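Local coordinates for putative capsid protein of prophage (Escherichia coli CFT073, PDB 3BQW) that probably serves as a major capsid protein of a prophage, a subunit of the kind that builds the icosahedral shell around phage DNA, at residues T309-D321 with A325-P337. Sequence-based numbering, arbitrary orientation.
Sequences TQNMFYPKNWIED and AIEYVQTHSAPQP
Trp318 and Tyr328 face each other as a hydrogen-bonded pair of the antiparallel hairpin made by strands 314-319 and 327-332. The indole leans over its partner because CG sits between the backbone N and the carbonyl carbon (chi1 75°). Tyr328 CB lies over the face of the six-membered ring in a CH-pi contact, 3.6 Å from its centroid, while the phenol ring is slid aside, planes 28° apart, and barely overlaps. A broad indole suits this place, since its rim also meets Gln330: Trp318 CZ3 is 3.6 Å from Gln330 CB, near the ring plane. Further along the same face, Lys316 CD touches the imidazole obliquely, 3.5 Å from His332 CE1; lysine suits the site because its methylenes lie along the sheet while the bent end carries the amine to a salt bridge with Asp300.

Paired backbone bonds fix this register, among them Tyr328 N to Trp318 O (2.8 Å). Beyond the Tyr314-His332 pair, Ser333 OG, anti to the backbone N (chi1 -164°), donates to Met312 O at 2.7 Å, a short side chain keeping its hydroxyl close to the backbone. Toward the turn, Ile319 CG1 rests 3.7 Å from Glu327 CG, and the buried Glu327 forms a salt bridge with Arg117 through OE1.

The face bearing Val329, Glu327 and Thr331 lies against the long helix 113-146, whose Gln128 is hydrogen-bonded to Thr331 OG1, and Pro315 packs on helix 10-17. Tyr314 and Lys316 meet helix 301-305 on the other face, while strand 90-92 flanks strand 327-338, leaving the hairpin built into a mixed sheet.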
loop_
_atom_site.group_PDB
_atom_site.type_symbol
_atom_site.label_atom_id
_atom_site.label_comp_id
_atom_site.label_asym_id
_atom_site.label_seq_id
_atom_site.Cartn_x
_atom_site.Cartn_y
_atom_site.Cartn_z
ATOM N N THR A 309 -8.515 15.241 15.489
ATOM C CA THR A 309 -7.348 14.374 15.564
ATOM C C THR A 309 -7.621 12.940 15.081
ATOM O O THR A 309 -6.692 12.197 14.711
ATOM C CB THR A 309 -6.801 14.330 17.015
ATOM O OG1 THR A 309 -7.725 13.629 17.867
ATOM C CG2 THR A 309 -6.563 15.760 17.565
ATOM N N GLN A 310 -8.886 12.538 15.101
ATOM C CA GLN A 310 -9.239 11.190 14.732
ATOM C C GLN A 310 -9.609 11.199 13.276
ATOM O O GLN A 310 -10.746 11.451 12.925
ATOM C CB GLN A 310 -10.367 10.656 15.610
ATOM C CG GLN A 310 -10.645 9.189 15.401
ATOM C CD GLN A 310 -11.295 8.505 16.598
ATOM O OE1 GLN A 310 -12.159 9.068 17.266
ATOM N NE2 GLN A 310 -10.884 7.260 16.858
ATOM N N ASN A 311 -8.620 10.903 12.430
ATOM C CA ASN A 311 -8.718 11.084 10.981
ATOM C C ASN A 311 -7.657 10.291 10.232
ATOM O O ASN A 311 -6.512 10.237 10.677
ATOM C CB ASN A 311 -8.508 12.575 10.650
ATOM C CG ASN A 311 -9.811 13.322 10.421
ATOM O OD1 ASN A 311 -10.666 12.868 9.661
ATOM N ND2 ASN A 311 -9.962 14.474 11.073
ATOM N N MET A 312 -8.027 9.707 9.090
ATOM C CA MET A 312 -7.055 9.114 8.173
ATOM C C MET A 312 -6.116 10.212 7.666
ATOM O O MET A 312 -4.890 10.093 7.730
ATOM C CB MET A 312 -7.737 8.432 6.993
ATOM C CG MET A 312 -8.696 7.266 7.348
ATOM S SD MET A 312 -9.299 6.426 5.865
ATOM C CE MET A 312 -10.275 7.727 5.158
ATOM N N PHE A 313 -6.728 11.301 7.209
ATOM C CA PHE A 313 -6.041 12.427 6.568
ATOM C C PHE A 313 -6.502 13.724 7.170
ATOM O O PHE A 313 -7.664 13.864 7.550
ATOM C CB PHE A 313 -6.351 12.476 5.060
ATOM C CG PHE A 313 -6.195 11.154 4.376
ATOM C CD1 PHE A 313 -4.948 10.532 4.326
ATOM C CD2 PHE A 313 -7.289 10.533 3.783
ATOM C CE1 PHE A 313 -4.790 9.290 3.703
ATOM C CE2 PHE A 313 -7.152 9.299 3.160
ATOM C CZ PHE A 313 -5.906 8.669 3.119
ATOM N N TYR A 314 -5.593 14.683 7.222
ATOM C CA TYR A 314 -5.909 16.023 7.666
ATOM C C TYR A 314 -5.165 17.024 6.777
ATOM O O TYR A 314 -3.965 17.227 6.936
ATOM C CB TYR A 314 -5.536 16.209 9.128
ATOM C CG TYR A 314 -6.024 17.488 9.694
ATOM C CD1 TYR A 314 -7.293 17.575 10.268
ATOM C CD2 TYR A 314 -5.224 18.633 9.666
ATOM C CE1 TYR A 314 -7.751 18.781 10.774
ATOM C CE2 TYR A 314 -5.665 19.808 10.183
ATOM C CZ TYR A 314 -6.924 19.882 10.732
ATOM O OH TYR A 314 -7.356 21.067 11.251
ATOM N N PRO A 315 -5.889 17.626 5.826
ATOM C CA PRO A 315 -5.339 18.587 4.890
ATOM C C PRO A 315 -5.350 20.008 5.432
ATOM O O PRO A 315 -6.243 20.385 6.197
ATOM C CB PRO A 315 -6.255 18.426 3.681
ATOM C CG PRO A 315 -7.595 18.158 4.289
ATOM C CD PRO A 315 -7.311 17.361 5.550
ATOM N N LYS A 316 -4.320 20.772 5.080
ATOM C CA LYS A 316 -4.180 22.156 5.521
ATOM C C LYS A 316 -3.762 22.966 4.329
ATOM O O LYS A 316 -2.958 22.504 3.540
ATOM C CB LYS A 316 -3.070 22.307 6.574
ATOM C CG LYS A 316 -3.251 21.517 7.854
ATOM C CD LYS A 316 -2.010 21.627 8.781
ATOM C CE LYS A 316 -1.857 23.018 9.445
ATOM N NZ LYS A 316 -3.050 23.423 10.252
ATOM N N ASN A 317 -4.294 24.177 4.210
ATOM C CA ASN A 317 -3.828 25.143 3.206
ATOM C C ASN A 317 -3.474 26.438 3.950
ATOM O O ASN A 317 -4.228 26.867 4.815
ATOM C CB ASN A 317 -4.914 25.367 2.145
ATOM C CG ASN A 317 -4.557 26.473 1.114
ATOM O OD1 ASN A 317 -3.476 26.490 0.504
ATOM N ND2 ASN A 317 -5.496 27.360 0.891
ATOM N N TRP A 318 -2.321 27.037 3.655
ATOM C CA TRP A 318 -1.952 28.302 4.303
ATOM C C TRP A 318 -1.031 29.112 3.414
ATOM O O TRP A 318 -0.397 28.569 2.525
ATOM C CB TRP A 318 -1.333 28.089 5.712
ATOM C CG TRP A 318 0.087 27.580 5.703
ATOM C CD1 TRP A 318 1.231 28.323 5.791
ATOM C CD2 TRP A 318 0.505 26.216 5.587
ATOM N NE1 TRP A 318 2.337 27.505 5.725
ATOM C CE2 TRP A 318 1.921 26.206 5.613
ATOM C CE3 TRP A 318 -0.178 24.997 5.469
ATOM C CZ2 TRP A 318 2.660 25.033 5.513
ATOM C CZ3 TRP A 318 0.567 23.824 5.364
ATOM C CH2 TRP A 318 1.969 23.853 5.390
ATOM N N ILE A 319 -1.024 30.424 3.657
ATOM C CA ILE A 319 -0.209 31.407 2.936
ATOM C C ILE A 319 0.697 32.063 3.963
ATOM O O ILE A 319 0.220 32.590 4.964
ATOM C CB ILE A 319 -1.063 32.513 2.278
ATOM C CG1 ILE A 319 -2.060 31.926 1.272
ATOM C CG2 ILE A 319 -0.169 33.544 1.597
ATOM C CD1 ILE A 319 -3.305 32.793 1.090
ATOM N N GLU A 320 2.000 32.008 3.718
ATOM C CA GLU A 320 2.991 32.576 4.615
ATOM C C GLU A 320 3.321 33.973 4.155
ATOM O O GLU A 320 3.239 34.264 2.959
ATOM C CB GLU A 320 4.265 31.749 4.567
ATOM C CG GLU A 320 4.099 30.335 5.038
ATOM C CD GLU A 320 5.427 29.713 5.399
ATOM O OE1 GLU A 320 6.406 29.944 4.654
ATOM O OE2 GLU A 320 5.496 29.007 6.428
ATOM N N ASP A 321 3.699 34.842 5.089
ATOM C CA ASP A 321 4.114 36.198 4.722
ATOM C C ASP A 321 5.602 36.245 4.421
ATOM O O ASP A 321 6.398 35.552 5.053
ATOM C CB ASP A 321 3.743 37.194 5.809
ATOM C CG ASP A 321 2.251 37.485 5.836
ATOM O OD1 ASP A 321 1.601 37.399 4.756
ATOM O OD2 ASP A 321 1.735 37.798 6.935
ATOM N N ALA A 325 4.993 36.024 -0.755
ATOM C CA ALA A 325 4.177 35.216 0.134
ATOM C C ALA A 325 4.034 33.840 -0.535
ATOM O O ALA A 325 3.586 33.751 -1.672
ATOM C CB ALA A 325 2.830 35.862 0.363
ATOM N N ILE A 326 4.444 32.777 0.150
ATOM C CA ILE A 326 4.333 31.426 -0.397
ATOM C C ILE A 326 3.141 30.685 0.208
ATOM O O ILE A 326 2.945 30.685 1.416
ATOM C CB ILE A 326 5.629 30.611 -0.208
ATOM C CG1 ILE A 326 6.838 31.384 -0.752
ATOM C CG2 ILE A 326 5.518 29.264 -0.912
ATOM C CD1 ILE A 326 6.609 32.041 -2.145
ATOM N N GLU A 327 2.340 30.081 -0.662
ATOM C CA GLU A 327 1.184 29.308 -0.264
ATOM C C GLU A 327 1.519 27.811 -0.330
ATOM O O GLU A 327 2.211 27.375 -1.233
ATOM C CB GLU A 327 0.000 29.643 -1.170
ATOM C CG GLU A 327 -1.271 28.926 -0.751
ATOM C CD GLU A 327 -2.443 29.209 -1.652
ATOM O OE1 GLU A 327 -2.345 30.091 -2.518
ATOM O OE2 GLU A 327 -3.470 28.540 -1.484
ATOM N N TYR A 328 1.035 27.053 0.658
ATOM C CA TYR A 328 1.266 25.605 0.763
ATOM C C TYR A 328 -0.050 24.884 0.963
ATOM O O TYR A 328 -1.004 25.456 1.486
ATOM C CB TYR A 328 2.142 25.258 1.964
ATOM C CG TYR A 328 3.521 25.821 1.895
ATOM C CD1 TYR A 328 4.520 25.144 1.213
ATOM C CD2 TYR A 328 3.831 27.041 2.491
ATOM C CE1 TYR A 328 5.800 25.647 1.125
ATOM C CE2 TYR A 328 5.104 27.561 2.407
ATOM C CZ TYR A 328 6.086 26.843 1.720
ATOM O OH TYR A 328 7.366 27.328 1.618
ATOM N N VAL A 329 -0.078 23.632 0.513
ATOM C CA VAL A 329 -1.073 22.654 0.935
ATOM C C VAL A 329 -0.279 21.471 1.501
ATOM O O VAL A 329 0.828 21.149 1.046
ATOM C CB VAL A 329 -2.077 22.233 -0.201
ATOM C CG1 VAL A 329 -1.415 21.413 -1.277
ATOM C CG2 VAL A 329 -3.218 21.439 0.373
ATOM N N GLN A 330 -0.831 20.858 2.531
ATOM C CA GLN A 330 -0.169 19.771 3.228
ATOM C C GLN A 330 -1.209 18.820 3.792
ATOM O O GLN A 330 -2.264 19.251 4.269
ATOM C CB GLN A 330 0.660 20.361 4.361
ATOM C CG GLN A 330 1.385 19.374 5.214
ATOM C CD GLN A 330 2.111 20.050 6.332
ATOM O OE1 GLN A 330 1.488 20.705 7.156
ATOM N NE2 GLN A 330 3.440 19.927 6.358
ATOM N N THR A 331 -0.907 17.533 3.772
ATOM C CA THR A 331 -1.802 16.508 4.285
ATOM C C THR A 331 -1.084 15.630 5.334
ATOM O O THR A 331 -0.086 14.959 5.033
ATOM C CB THR A 331 -2.339 15.626 3.141
ATOM O OG1 THR A 331 -2.855 16.471 2.101
ATOM C CG2 THR A 331 -3.447 14.685 3.647
ATOM N N HIS A 332 -1.616 15.657 6.556
ATOM C CA HIS A 332 -1.164 14.824 7.665
ATOM C C HIS A 332 -1.815 13.448 7.638
ATOM O O HIS A 332 -3.000 13.318 7.362
ATOM C CB HIS A 332 -1.508 15.497 9.000
ATOM C CG HIS A 332 -0.709 16.728 9.276
ATOM N ND1 HIS A 332 -0.750 17.838 8.464
ATOM C CD2 HIS A 332 0.163 17.020 10.265
ATOM C CE1 HIS A 332 0.053 18.767 8.950
ATOM N NE2 HIS A 332 0.633 18.286 10.034
ATOM N N SER A 333 -1.023 12.425 7.936
ATOM C CA SER A 333 -1.505 11.032 8.080
ATOM C C SER A 333 -0.480 10.168 8.832
ATOM O O SER A 333 0.724 10.369 8.690
ATOM C CB SER A 333 -1.765 10.409 6.703
ATOM O OG SER A 333 -2.545 9.233 6.807
ATOM N N ALA A 334 -0.968 9.192 9.599
ATOM C CA ALA A 334 -0.102 8.286 10.379
ATOM C C ALA A 334 -0.588 6.849 10.242
ATOM O O ALA A 334 -1.003 6.246 11.209
ATOM C CB ALA A 334 -0.054 8.719 11.873
ATOM N N PRO A 335 -0.521 6.299 9.026
ATOM C CA PRO A 335 -0.980 4.948 8.720
ATOM C C PRO A 335 0.028 3.848 9.021
ATOM O O PRO A 335 1.246 4.046 8.889
ATOM C CB PRO A 335 -1.224 5.008 7.215
ATOM C CG PRO A 335 -0.170 5.957 6.723
ATOM C CD PRO A 335 0.002 6.975 7.816
ATOM N N GLN A 336 -0.507 2.688 9.406
ATOM C CA GLN A 336 0.269 1.466 9.594
ATOM C C GLN A 336 -0.612 0.258 9.258
ATOM O O GLN A 336 -1.651 0.071 9.895
ATOM C CB GLN A 336 0.698 1.342 11.056
ATOM C CG GLN A 336 1.484 0.062 11.383
ATOM C CD GLN A 336 2.707 -0.117 10.505
ATOM O OE1 GLN A 336 3.504 0.814 10.354
ATOM N NE2 GLN A 336 2.871 -1.317 9.923
ATOM N N PRO A 337 -0.239 -0.527 8.229
ATOM C CA PRO A 337 -0.930 -1.784 7.954
ATOM C C PRO A 337 -0.777 -2.806 9.092
ATOM O O PRO A 337 0.294 -2.946 9.675
ATOM C CB PRO A 337 -0.279 -2.295 6.661
ATOM C CG PRO A 337 0.515 -1.202 6.155
ATOM C CD PRO A 337 0.780 -0.224 7.215
HETATM O O HOH W 1 -3.648 9.408 10.760
HETATM O O HOH W 2 6.283 33.595 2.392
#